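Local coordinates for protein guanine nucleotide exchange factor SRM1 (Saccharomyces cerevisiae, PDB 3OF7) that promotes the exchange of GDP for GTP on the small GTPases GSP1 and GSP2, binds chromatin, and controls RNA metabolism and nuclear transport, at residues I31-T36 / F443-G448; H78-D83 / V151-T156; N276-W281 / L307-N312. All blocks are in the same frame, centred on the assembly; numbering follows the deposited sequence.

How the interactions relate
From the N terminus, residues 31-36 come first and wait for 443-448, so interaction 1 closes a loop of some four hundred residues that contains both other contacts. Within it, interaction 2 (78-83 with 151-156) closes before interaction 3 (276-281 with 307-312) opens; no loop crosses another. Interaction 1 joins the two ends of the RCC1-like propeller within one sheet, interaction 2 packs one blade on the next, and interaction 3 joins a blade's third strand to the chain leaving its outermost strand for the next blade. Interactions 1 and 2 touch where Phe443 CE2 lies 3.4 Å from Thr79 OG1; interactions 1 and 3 lie on opposite sides of the chain's centre, their centres about 31 Å apart.

Interaction 1: I31-T36 / F443-G448; sequences IFCWGT and FSVSGG
Ile31 opens the antiparallel pairing of 31-34 with 443-448, its CG2 meeting Val445 CG1 at 3.8 Å on the sheet face that packs against strand 69-74. Phe32 comes next, in a hydrogen-bonded pair with Ser446: Phe32 N reaches Ser446 O at 2.9 Å with an N-H...O angle of 169°, and Ser446 N returns the bond to Phe32 O. The Phe32 side chain lies on the other face, where Ser446 OG sits 3.4 Å from Phe32 CB. Cys33, in a non-hydrogen-bonded pair, turns SG to Val445 CG2 at 4.1 Å. Trp34 donates through N to Ser444 O and accepts from Ser444 N at its own O. With chi1 at 69°, its CG stands between the backbone N and the carbonyl carbon, and the indole lies across the neighbouring strand. Ser444 CB makes a CH-pi contact over one face, 3.8 Å from the centroid of the six-membered ring, while Ser446 CB lies in plane at the edge. Replacing Trp34 by an alanine would probably open a gap over Ser444 and leave Ala408 O without the weak bond from the indole NE1. At Gly35, facing Phe443 with CA atoms 4.2 Å apart, a CB would clash with Phe443 CA. Ser444 OG is satisfied by Ala408 O. Four main-chain hydrogen bonds thus set the N-terminal strand into one sheet with strands 432-439 and 443-450, apolar side chains on the Ile31, Cys33 and Val445 face and aromatic rings against serines on the other, closing a beta-propeller whose two chain ends share one blade.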
ATOM      1  N   ILE A  31       3.452 -10.168  14.005  1.00 14.02           N
ATOM      2  CA  ILE A  31       2.719  -9.033  13.422  1.00 13.93           C
ATOM      3  C   ILE A  31       2.509  -7.937  14.473  1.00 14.03           C
ATOM      4  O   ILE A  31       2.067  -8.212  15.583  1.00 14.60           O
ATOM      5  CB  ILE A  31       1.344  -9.489  12.830  1.00 13.96           C
ATOM      6  CG1 ILE A  31       1.529 -10.594  11.776  1.00 13.51           C
ATOM      7  CG2 ILE A  31       0.527  -8.289  12.274  1.00 13.70           C
ATOM      8  CD1 ILE A  31       2.398 -10.215  10.575  1.00 13.57           C
ATOM      9  N   PHE A  32       2.825  -6.696  14.107  1.00 13.79           N
ATOM     10  CA  PHE A  32       2.667  -5.547  14.986  1.00 13.68           C
ATOM     11  C   PHE A  32       1.726  -4.539  14.349  1.00 13.77           C
ATOM     12  O   PHE A  32       1.783  -4.324  13.143  1.00 13.37           O
ATOM     13  CB  PHE A  32       4.014  -4.864  15.220  1.00 13.35           C
ATOM     14  CG  PHE A  32       5.049  -5.767  15.814  1.00 14.85           C
ATOM     15  CD1 PHE A  32       5.153  -5.910  17.198  1.00 15.26           C
ATOM     16  CD2 PHE A  32       5.902  -6.494  14.994  1.00 13.09           C
ATOM     17  CE1 PHE A  32       6.109  -6.762  17.757  1.00 15.39           C
ATOM     18  CE2 PHE A  32       6.862  -7.340  15.545  1.00 15.16           C
ATOM     19  CZ  PHE A  32       6.966  -7.473  16.920  1.00 15.80           C
ATOM     20  N   CYS A  33       0.896  -3.908  15.171  1.00 13.86           N
ATOM     21  CA  CYS A  33      -0.072  -2.919  14.704  1.00 14.38           C
ATOM     22  C   CYS A  33      -0.020  -1.691  15.599  1.00 14.76           C
ATOM     23  O   CYS A  33       0.214  -1.802  16.817  1.00 15.11           O
ATOM     24  CB  CYS A  33      -1.488  -3.513  14.735  1.00 14.28           C
ATOM     25  SG  CYS A  33      -1.733  -4.968  13.681  1.00 15.45           S
ATOM     26  N   TRP A  34      -0.234  -0.521  15.006  1.00 14.93           N
ATOM     27  CA  TRP A  34      -0.250   0.724  15.780  1.00 15.19           C
ATOM     28  C   TRP A  34      -0.939   1.858  15.027  1.00 15.75           C
ATOM     29  O   TRP A  34      -1.168   1.753  13.819  1.00 15.73           O
ATOM     30  CB  TRP A  34       1.170   1.118  16.202  1.00 14.91           C
ATOM     31  CG  TRP A  34       2.088   1.551  15.073  1.00 14.18           C
ATOM     32  CD1 TRP A  34       2.342   2.843  14.673  1.00 13.54           C
ATOM     33  CD2 TRP A  34       2.880   0.707  14.226  1.00 13.45           C
ATOM     34  NE1 TRP A  34       3.242   2.847  13.628  1.00 13.81           N
ATOM     35  CE2 TRP A  34       3.592   1.554  13.338  1.00 13.29           C
ATOM     36  CE3 TRP A  34       3.060  -0.685  14.127  1.00 13.02           C
ATOM     37  CZ2 TRP A  34       4.466   1.056  12.358  1.00 13.10           C
ATOM     38  CZ3 TRP A  34       3.937  -1.178  13.158  1.00 12.46           C
ATOM     39  CH2 TRP A  34       4.624  -0.308  12.282  1.00 12.56           C
ATOM     40  N   GLY A  35      -1.263   2.931  15.756  1.00 16.42           N
ATOM     41  CA  GLY A  35      -1.973   4.090  15.210  1.00 17.11           C
ATOM     42  C   GLY A  35      -3.380   4.161  15.784  1.00 17.79           C
ATOM     43  O   GLY A  35      -3.595   3.850  16.957  1.00 17.88           O
ATOM     44  N   THR A  36      -4.341   4.547  14.951  1.00 18.47           N
ATOM     45  CA  THR A  36      -5.733   4.716  15.388  1.00 19.22           C
ATOM     46  C   THR A  36      -6.635   3.660  14.744  1.00 19.84           C
ATOM     47  O   THR A  36      -6.564   3.416  13.535  1.00 19.87           O
ATOM     48  CB  THR A  36      -6.225   6.164  15.126  1.00 19.22           C
ATOM     49  OG1 THR A  36      -5.417   7.063  15.897  1.00 19.70           O
ATOM     50  CG2 THR A  36      -7.702   6.360  15.530  1.00 18.91           C
ATOM     51  N   PHE A 443      -3.303   4.217  10.457  1.00 15.31           N
ATOM     52  CA  PHE A 443      -2.645   3.128  11.180  1.00 14.72           C
ATOM     53  C   PHE A 443      -1.592   2.464  10.307  1.00 14.28           C
ATOM     54  O   PHE A 443      -1.561   2.677   9.092  1.00 14.18           O
ATOM     55  CB  PHE A 443      -3.686   2.095  11.653  1.00 15.01           C
ATOM     56  CG  PHE A 443      -4.242   1.219  10.545  1.00 15.77           C
ATOM     57  CD1 PHE A 443      -5.133   1.734   9.608  1.00 14.98           C
ATOM     58  CD2 PHE A 443      -3.876  -0.130  10.456  1.00 15.79           C
ATOM     59  CE1 PHE A 443      -5.661   0.922   8.581  1.00 15.04           C
ATOM     60  CE2 PHE A 443      -4.385  -0.951   9.439  1.00 15.02           C
ATOM     61  CZ  PHE A 443      -5.279  -0.426   8.497  1.00 14.70           C
ATOM     62  N   SER A 444      -0.743   1.650  10.930  1.00 14.11           N
ATOM     63  CA  SER A 444       0.306   0.914  10.227  1.00 13.78           C
ATOM     64  C   SER A 444       0.415  -0.516  10.763  1.00 13.61           C
ATOM     65  O   SER A 444      -0.029  -0.814  11.879  1.00 13.39           O
ATOM     66  CB  SER A 444       1.649   1.629  10.382  1.00 14.06           C
ATOM     67  OG  SER A 444       1.536   3.007  10.064  1.00 15.14           O
ATOM     68  N   VAL A 445       0.988  -1.399   9.950  1.00 13.45           N
ATOM     69  CA  VAL A 445       1.177  -2.801  10.316  1.00 13.35           C
ATOM     70  C   VAL A 445       2.578  -3.202   9.875  1.00 13.67           C
ATOM     71  O   VAL A 445       3.041  -2.777   8.808  1.00 13.47           O
ATOM     72  CB  VAL A 445       0.143  -3.727   9.621  1.00 13.71           C
ATOM     73  CG1 VAL A 445       0.371  -5.202  10.014  1.00 13.51           C
ATOM     74  CG2 VAL A 445      -1.293  -3.302   9.945  1.00 14.30           C
ATOM     75  N   SER A 446       3.257  -4.006  10.695  1.00 13.24           N
ATOM     76  CA  SER A 446       4.544  -4.570  10.303  1.00 13.22           C
ATOM     77  C   SER A 446       4.622  -6.067  10.622  1.00 13.10           C
ATOM     78  O   SER A 446       3.827  -6.605  11.395  1.00 12.80           O
ATOM     79  CB  SER A 446       5.705  -3.819  10.964  1.00 13.20           C
ATOM     80  OG  SER A 446       5.692  -4.040  12.361  1.00 14.36           O
ATOM     81  N   GLY A 447       5.585  -6.728   9.997  1.00 12.97           N
ATOM     82  CA  GLY A 447       5.859  -8.123  10.263  1.00 13.39           C
ATOM     83  C   GLY A 447       7.355  -8.274  10.363  1.00 13.71           C
ATOM     84  O   GLY A 447       8.089  -7.785   9.504  1.00 13.71           O
ATOM     85  N   GLY A 448       7.809  -8.925  11.431  1.00 14.39           N
ATOM     86  CA  GLY A 448       9.227  -9.165  11.605  1.00 15.30           C
ATOM     87  C   GLY A 448       9.535 -10.441  12.357  1.00 15.63           C
ATOM     88  O   GLY A 448       8.633 -11.142  12.824  1.00 15.08           O
TER

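Interaction 2: H78-D83 / V151-T156; sequences HTLALD and VQLAAT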
ATOM      1  N   HIS A  78      -9.163  -1.433   6.383  1.00 15.62           N
ATOM      2  CA  HIS A  78      -9.117  -2.880   6.653  1.00 14.95           C
ATOM      3  C   HIS A  78      -7.798  -3.484   6.202  1.00 14.44           C
ATOM      4  O   HIS A  78      -7.072  -2.870   5.426  1.00 14.80           O
ATOM      5  CB  HIS A  78     -10.297  -3.619   6.014  1.00 15.08           C
ATOM      6  CG  HIS A  78     -10.269  -3.627   4.518  1.00 15.12           C
ATOM      7  ND1 HIS A  78      -9.989  -4.757   3.779  1.00 17.25           N
ATOM      8  CD2 HIS A  78     -10.478  -2.635   3.623  1.00 13.84           C
ATOM      9  CE1 HIS A  78     -10.026  -4.458   2.492  1.00 14.90           C
ATOM     10  NE2 HIS A  78     -10.320  -3.176   2.371  1.00 16.14           N
ATOM     11  N   THR A  79      -7.496  -4.681   6.691  1.00 13.97           N
ATOM     12  CA  THR A  79      -6.264  -5.376   6.343  1.00 13.25           C
ATOM     13  C   THR A  79      -6.562  -6.829   6.026  1.00 13.51           C
ATOM     14  O   THR A  79      -7.459  -7.432   6.617  1.00 13.41           O
ATOM     15  CB  THR A  79      -5.247  -5.319   7.506  1.00 13.65           C
ATOM     16  OG1 THR A  79      -4.988  -3.948   7.839  1.00 13.77           O
ATOM     17  CG2 THR A  79      -3.919  -6.020   7.135  1.00 12.92           C
ATOM     18  N   LEU A  80      -5.807  -7.375   5.083  1.00 13.63           N
ATOM     19  CA  LEU A  80      -5.869  -8.788   4.775  1.00 13.90           C
ATOM     20  C   LEU A  80      -4.511  -9.379   5.101  1.00 13.85           C
ATOM     21  O   LEU A  80      -3.498  -8.735   4.880  1.00 13.75           O
ATOM     22  CB  LEU A  80      -6.161  -8.986   3.288  1.00 13.12           C
ATOM     23  CG  LEU A  80      -7.363  -8.227   2.720  1.00 13.95           C
ATOM     24  CD1 LEU A  80      -7.399  -8.416   1.208  1.00 14.28           C
ATOM     25  CD2 LEU A  80      -8.689  -8.675   3.370  1.00 11.97           C
ATOM     26  N   ALA A  81      -4.497 -10.609   5.618  1.00 14.36           N
ATOM     27  CA  ALA A  81      -3.252 -11.322   5.853  1.00 14.90           C
ATOM     28  C   ALA A  81      -3.324 -12.751   5.315  1.00 15.34           C
ATOM     29  O   ALA A  81      -4.415 -13.319   5.157  1.00 15.50           O
ATOM     30  CB  ALA A  81      -2.887 -11.310   7.347  1.00 15.00           C
ATOM     31  N   LEU A  82      -2.156 -13.309   5.009  1.00 15.46           N
ATOM     32  CA  LEU A  82      -2.066 -14.645   4.432  1.00 15.62           C
ATOM     33  C   LEU A  82      -1.170 -15.520   5.289  1.00 15.95           C
ATOM     34  O   LEU A  82      -0.092 -15.088   5.699  1.00 15.19           O
ATOM     35  CB  LEU A  82      -1.481 -14.563   3.022  1.00 15.38           C
ATOM     36  CG  LEU A  82      -1.541 -15.817   2.148  1.00 16.00           C
ATOM     37  CD1 LEU A  82      -2.976 -16.121   1.785  1.00 17.63           C
ATOM     38  CD2 LEU A  82      -0.707 -15.588   0.908  1.00 16.62           C
ATOM     39  N   ASP A  83      -1.606 -16.750   5.542  1.00 16.39           N
ATOM     40  CA  ASP A  83      -0.794 -17.675   6.314  1.00 17.83           C
ATOM     41  C   ASP A  83      -0.125 -18.747   5.447  1.00 18.53           C
ATOM     42  O   ASP A  83      -0.286 -18.767   4.219  1.00 18.53           O
ATOM     43  CB  ASP A  83      -1.586 -18.277   7.494  1.00 17.83           C
ATOM     44  CG  ASP A  83      -2.748 -19.168   7.060  1.00 18.96           C
ATOM     45  OD1 ASP A  83      -2.682 -19.794   5.974  1.00 19.52           O
ATOM     46  OD2 ASP A  83      -3.723 -19.261   7.842  1.00 19.30           O
ATOM     47  N   VAL A 151      -0.927 -15.676  -4.094  1.00 15.42           N
ATOM     48  CA  VAL A 151       0.428 -15.126  -4.226  1.00 15.69           C
ATOM     49  C   VAL A 151       0.495 -13.642  -3.877  1.00 15.12           C
ATOM     50  O   VAL A 151       1.568 -13.121  -3.592  1.00 15.25           O
ATOM     51  CB  VAL A 151       1.055 -15.377  -5.624  1.00 15.51           C
ATOM     52  CG1 VAL A 151       1.110 -16.883  -5.933  1.00 16.75           C
ATOM     53  CG2 VAL A 151       0.294 -14.620  -6.715  1.00 16.38           C
ATOM     54  N   GLN A 152      -0.652 -12.967  -3.892  1.00 14.96           N
ATOM     55  CA  GLN A 152      -0.707 -11.563  -3.470  1.00 14.21           C
ATOM     56  C   GLN A 152      -2.096 -11.166  -2.983  1.00 14.39           C
ATOM     57  O   GLN A 152      -3.098 -11.556  -3.573  1.00 14.49           O
ATOM     58  CB  GLN A 152      -0.263 -10.612  -4.592  1.00 14.43           C
ATOM     59  CG  GLN A 152      -0.005  -9.181  -4.090  1.00 13.19           C
ATOM     60  CD  GLN A 152       0.188  -8.148  -5.191  1.00 15.10           C
ATOM     61  OE1 GLN A 152       0.383  -8.484  -6.361  1.00 14.74           O
ATOM     62  NE2 GLN A 152       0.139  -6.869  -4.810  1.00 13.62           N
ATOM     63  N   LEU A 153      -2.133 -10.381  -1.906  1.00 13.57           N
ATOM     64  CA  LEU A 153      -3.363  -9.765  -1.425  1.00 13.50           C
ATOM     65  C   LEU A 153      -3.330  -8.269  -1.732  1.00 13.15           C
ATOM     66  O   LEU A 153      -2.265  -7.685  -1.880  1.00 13.44           O
ATOM     67  CB  LEU A 153      -3.554 -10.025   0.080  1.00 13.25           C
ATOM     68  CG  LEU A 153      -3.826 -11.475   0.504  1.00 14.57           C
ATOM     69  CD1 LEU A 153      -3.770 -11.602   2.022  1.00 13.73           C
ATOM     70  CD2 LEU A 153      -5.183 -11.937  -0.004  1.00 14.65           C
ATOM     71  N   ALA A 154      -4.503  -7.655  -1.871  1.00 13.33           N
ATOM     72  CA  ALA A 154      -4.588  -6.210  -2.058  1.00 13.20           C
ATOM     73  C   ALA A 154      -5.854  -5.675  -1.419  1.00 13.28           C
ATOM     74  O   ALA A 154      -6.917  -6.303  -1.489  1.00 13.36           O
ATOM     75  CB  ALA A 154      -4.538  -5.839  -3.523  1.00 13.04           C
ATOM     76  N   ALA A 155      -5.735  -4.518  -0.786  1.00 12.94           N
ATOM     77  CA  ALA A 155      -6.865  -3.929  -0.097  1.00 13.03           C
ATOM     78  C   ALA A 155      -6.882  -2.443  -0.409  1.00 13.47           C
ATOM     79  O   ALA A 155      -5.852  -1.760  -0.266  1.00 13.22           O
ATOM     80  CB  ALA A 155      -6.762  -4.168   1.418  1.00 12.95           C
ATOM     81  N   THR A 156      -8.042  -1.966  -0.863  1.00 13.57           N
ATOM     82  CA  THR A 156      -8.293  -0.543  -1.034  1.00 14.05           C
ATOM     83  C   THR A 156      -8.990  -0.043   0.237  1.00 14.46           C
ATOM     84  O   THR A 156      -8.928  -0.694   1.276  1.00 14.66           O
ATOM     85  CB  THR A 156      -9.187  -0.266  -2.270  1.00 14.01           C
ATOM     86  OG1 THR A 156     -10.500  -0.779  -2.035  1.00 13.71           O
ATOM     87  CG2 THR A 156      -8.595  -0.899  -3.531  1.00 13.91           C
TER
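Leu80 and Leu153 both hold CG anti to the carbonyl carbon, beside the backbone N, and both extend further with CD1 anti to CA (chi2 171° in Leu153), which sends each CD1 across to the opposite strand. Leu153 CD1 fits between two side chains of strand 78-83, lying 3.8 Å from Leu80 CB and 3.9 Å from Leu82 CB. It also presses on the main chain between them, 3.5 Å from Ala81 C. In return, Leu80 CD1 comes to 3.5 Å from Ala154 O, with the methyl of Ala155 a little farther off. The fit is therefore reciprocal, each leucine branch resting on the backbone of the facing strand.

His78 closes the end of the contact. Its CG stands between the backbone N and the carbonyl carbon, and the imidazole swings toward the second segment until CE1 is 3.4 Å from Ala155 CB. The NE2 atom lies 3.0 Å from Thr156 O and also makes a weak hydrogen bond with Met159 O, so this buried ring end is placed near two carbonyls. Thr156 OG1 turns elsewhere, bonded to the main-chain N of Asn158 and of Met159.

The strand axes run at 174°, nearly antiparallel, but stand 6.9 Å apart at their closest, and no backbone bond links them. That separation and the interdigitating side chains identify two layers in face-to-face contact. Strand 78-83 pairs within its own sheet with 69-74 and 88-92, whereas 150-155 pairs with 159-164. The buried apolar interface between the second strand of one sheet and the innermost strand of the next is characteristic of neighbouring blades in a beta-propeller, here the RCC1-like domain.

Interaction 3: N276-W281 / L307-N312; sequences NKLVSW and LALPDN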
ATOM      1  N   ASN A 276      12.727   0.388 -18.411  1.00 31.85           N
ATOM      2  CA  ASN A 276      13.036   1.179 -17.203  1.00 31.04           C
ATOM      3  C   ASN A 276      12.521   2.626 -17.186  1.00 30.22           C
ATOM      4  O   ASN A 276      13.060   3.477 -16.483  1.00 30.48           O
ATOM      5  CB  ASN A 276      14.535   1.118 -16.831  0.90 31.59           C
ATOM      6  CG  ASN A 276      14.806   1.550 -15.383  0.70 31.95           C
ATOM      7  OD1 ASN A 276      15.644   2.418 -15.128  0.70 31.95           O
ATOM      8  ND2 ASN A 276      14.083   0.955 -14.434  0.70 32.81           N
ATOM      9  N   LYS A 277      11.466   2.892 -17.947  1.00 29.18           N
ATOM     10  CA  LYS A 277      10.831   4.204 -17.941  1.00 27.94           C
ATOM     11  C   LYS A 277       9.632   4.185 -16.992  1.00 26.74           C
ATOM     12  O   LYS A 277       8.762   3.318 -17.096  1.00 26.77           O
ATOM     13  CB  LYS A 277      10.398   4.612 -19.355  1.00 28.20           C
ATOM     14  CG  LYS A 277      11.557   4.824 -20.339  1.00 28.88           C
ATOM     15  N   LEU A 278       9.607   5.137 -16.065  1.00 25.23           N
ATOM     16  CA  LEU A 278       8.537   5.228 -15.075  1.00 23.81           C
ATOM     17  C   LEU A 278       7.528   6.293 -15.500  1.00 22.90           C
ATOM     18  O   LEU A 278       7.902   7.444 -15.754  1.00 22.36           O
ATOM     19  CB  LEU A 278       9.120   5.562 -13.695  1.00 24.00           C
ATOM     20  CG  LEU A 278       8.170   5.687 -12.496  1.00 24.17           C
ATOM     21  CD1 LEU A 278       7.415   4.386 -12.271  1.00 22.93           C
ATOM     22  CD2 LEU A 278       8.938   6.101 -11.231  1.00 24.46           C
ATOM     23  N   VAL A 279       6.259   5.898 -15.582  1.00 21.61           N
ATOM     24  CA  VAL A 279       5.170   6.828 -15.901  1.00 20.90           C
ATOM     25  C   VAL A 279       4.156   6.909 -14.753  1.00 20.54           C
ATOM     26  O   VAL A 279       4.009   5.961 -13.975  1.00 20.07           O
ATOM     27  CB  VAL A 279       4.428   6.446 -17.228  1.00 20.67           C
ATOM     28  CG1 VAL A 279       5.366   6.593 -18.439  1.00 21.31           C
ATOM     29  CG2 VAL A 279       3.852   5.042 -17.156  1.00 20.95           C
ATOM     30  N   SER A 280       3.457   8.038 -14.662  1.00 19.97           N
ATOM     31  CA  SER A 280       2.376   8.199 -13.695  1.00 19.63           C
ATOM     32  C   SER A 280       1.158   8.862 -14.323  1.00 19.13           C
ATOM     33  O   SER A 280       1.265   9.521 -15.367  1.00 19.28           O
ATOM     34  CB  SER A 280       2.848   9.011 -12.489  1.00 19.81           C
ATOM     35  OG  SER A 280       3.382  10.251 -12.904  1.00 22.29           O
ATOM     36  N   TRP A 281       0.002   8.670 -13.694  1.00 18.33           N
ATOM     37  CA  TRP A 281      -1.236   9.334 -14.104  1.00 17.91           C
ATOM     38  C   TRP A 281      -2.188   9.469 -12.922  1.00 17.49           C
ATOM     39  O   TRP A 281      -2.004   8.825 -11.887  1.00 17.26           O
ATOM     40  CB  TRP A 281      -1.921   8.579 -15.253  1.00 17.78           C
ATOM     41  CG  TRP A 281      -2.439   7.216 -14.884  1.00 17.26           C
ATOM     42  CD1 TRP A 281      -3.732   6.891 -14.578  1.00 17.31           C
ATOM     43  CD2 TRP A 281      -1.688   5.996 -14.789  1.00 17.66           C
ATOM     44  NE1 TRP A 281      -3.834   5.555 -14.303  1.00 17.59           N
ATOM     45  CE2 TRP A 281      -2.597   4.978 -14.419  1.00 17.12           C
ATOM     46  CE3 TRP A 281      -0.339   5.665 -14.981  1.00 17.27           C
ATOM     47  CZ2 TRP A 281      -2.203   3.643 -14.234  1.00 18.42           C
ATOM     48  CZ3 TRP A 281       0.058   4.331 -14.786  1.00 18.45           C
ATOM     49  CH2 TRP A 281      -0.876   3.341 -14.424  1.00 18.33           C
ATOM     50  N   LEU A 307       8.278  10.303 -15.519  1.00 32.93           N
ATOM     51  CA  LEU A 307       8.997  10.978 -14.446  1.00 34.00           C
ATOM     52  C   LEU A 307      10.467  11.085 -14.837  1.00 35.04           C
ATOM     53  O   LEU A 307      11.051  10.124 -15.332  1.00 35.83           O
ATOM     54  CB  LEU A 307       8.877  10.200 -13.131  1.00 33.35           C
ATOM     55  CG  LEU A 307       7.556  10.216 -12.356  1.00 32.63           C
ATOM     56  CD1 LEU A 307       6.570   9.180 -12.881  1.00 30.57           C
ATOM     57  CD2 LEU A 307       7.828   9.989 -10.876  1.00 31.67           C
ATOM     58  N   ALA A 308      11.067  12.246 -14.620  1.00 36.53           N
ATOM     59  CA  ALA A 308      12.499  12.390 -14.853  1.00 37.93           C
ATOM     60  C   ALA A 308      13.261  11.907 -13.622  1.00 38.74           C
ATOM     61  O   ALA A 308      13.065  12.411 -12.515  1.00 38.65           O
ATOM     62  CB  ALA A 308      12.861  13.838 -15.201  1.00 37.97           C
ATOM     63  N   LEU A 309      14.094  10.889 -13.819  1.00 39.83           N
ATOM     64  CA  LEU A 309      14.967  10.379 -12.767  1.00 40.79           C
ATOM     65  C   LEU A 309      16.379  10.250 -13.320  1.00 41.33           C
ATOM     66  O   LEU A 309      16.552   9.853 -14.472  1.00 41.30           O
ATOM     67  CB  LEU A 309      14.491   9.007 -12.265  1.00 40.77           C
ATOM     68  CG  LEU A 309      13.409   8.831 -11.187  1.00 41.19           C
ATOM     69  CD1 LEU A 309      13.712   9.624  -9.912  1.00 41.40           C
ATOM     70  CD2 LEU A 309      12.031   9.172 -11.720  1.00 41.98           C
ATOM     71  N   PRO A 310      17.397  10.587 -12.503  1.00 42.00           N
ATOM     72  CA  PRO A 310      18.789  10.373 -12.909  1.00 42.44           C
ATOM     73  C   PRO A 310      18.978   9.020 -13.612  1.00 42.65           C
ATOM     74  O   PRO A 310      18.289   8.050 -13.287  1.00 43.02           O
ATOM     75  CB  PRO A 310      19.557  10.398 -11.577  1.00 42.54           C
ATOM     76  CG  PRO A 310      18.581  10.959 -10.532  1.00 42.57           C
ATOM     77  CD  PRO A 310      17.304  11.329 -11.235  1.00 42.13           C
ATOM     78  N   ASP A 311      19.896   8.965 -14.574  1.00 42.77           N
ATOM     79  CA  ASP A 311      20.144   7.738 -15.342  1.00 42.35           C
ATOM     80  C   ASP A 311      20.652   6.590 -14.474  1.00 41.96           C
ATOM     81  O   ASP A 311      20.457   5.418 -14.807  1.00 42.24           O
ATOM     82  N   ASN A 312      21.301   6.941 -13.366  1.00 41.42           N
ATOM     83  CA  ASN A 312      21.843   5.977 -12.409  1.00 40.76           C
ATOM     84  C   ASN A 312      20.805   5.029 -11.784  1.00 39.90           C
ATOM     85  O   ASN A 312      21.104   3.856 -11.529  1.00 40.24           O
ATOM     86  CB  ASN A 312      22.601   6.723 -11.301  1.00 40.87           C
ATOM     87  CG  ASN A 312      23.300   5.787 -10.332  1.00 41.34           C
TER
HETATM   88  O   HOH W   1      11.556   7.150 -16.090  1.00 32.48           O
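The outer edge of one propeller blade, within the fifth RCC1 repeat, is where Leu278 of strand 278-281 meets Leu307, just after the blade's outermost strand, 304-306. The evidence for continued pairing is a main-chain hydrogen bond: Leu307 N lies 2.9 Å from Leu278 O, with an N-H...O angle of 168°, and approaches nearly along the C=O axis. Beyond it the two chains diverge, and one water spans the widening separation. It accepts from Leu278 N at 2.8 Å and donates to Leu307 O at 3.1 Å, so it takes the place of the direct return bond that would complete the pair.

Leu278 and Leu307 cross obliquely beside these polar links. CB of Leu278 points toward the second segment, and with CG anti to the backbone N (chi1 -179°) CG meets Leu307 CD1 at 3.9 Å and CD2 meets Leu307 CD2 at 4.1 Å. The Leu307 CD1 methyl reaches farther along the strand to Ser280, 3.4 Å from OG. That hydroxyl has its polar partner elsewhere, in Cys289 O, so its contact with the methyl is one of packing. At the other end, Leu309 CD2 adds a loose contact with Leu278 CD2, 4.4 Å away.

Both Leu278 and Leu307 also touch Ile327 of strand 324-329, in the following sheet. A direct bond giving way to a water bridge, beside leucines that touch the next blade, marks the place where the chain leaves the outer strand of one beta-propeller blade and heads for the inner strand of the next, 315-320.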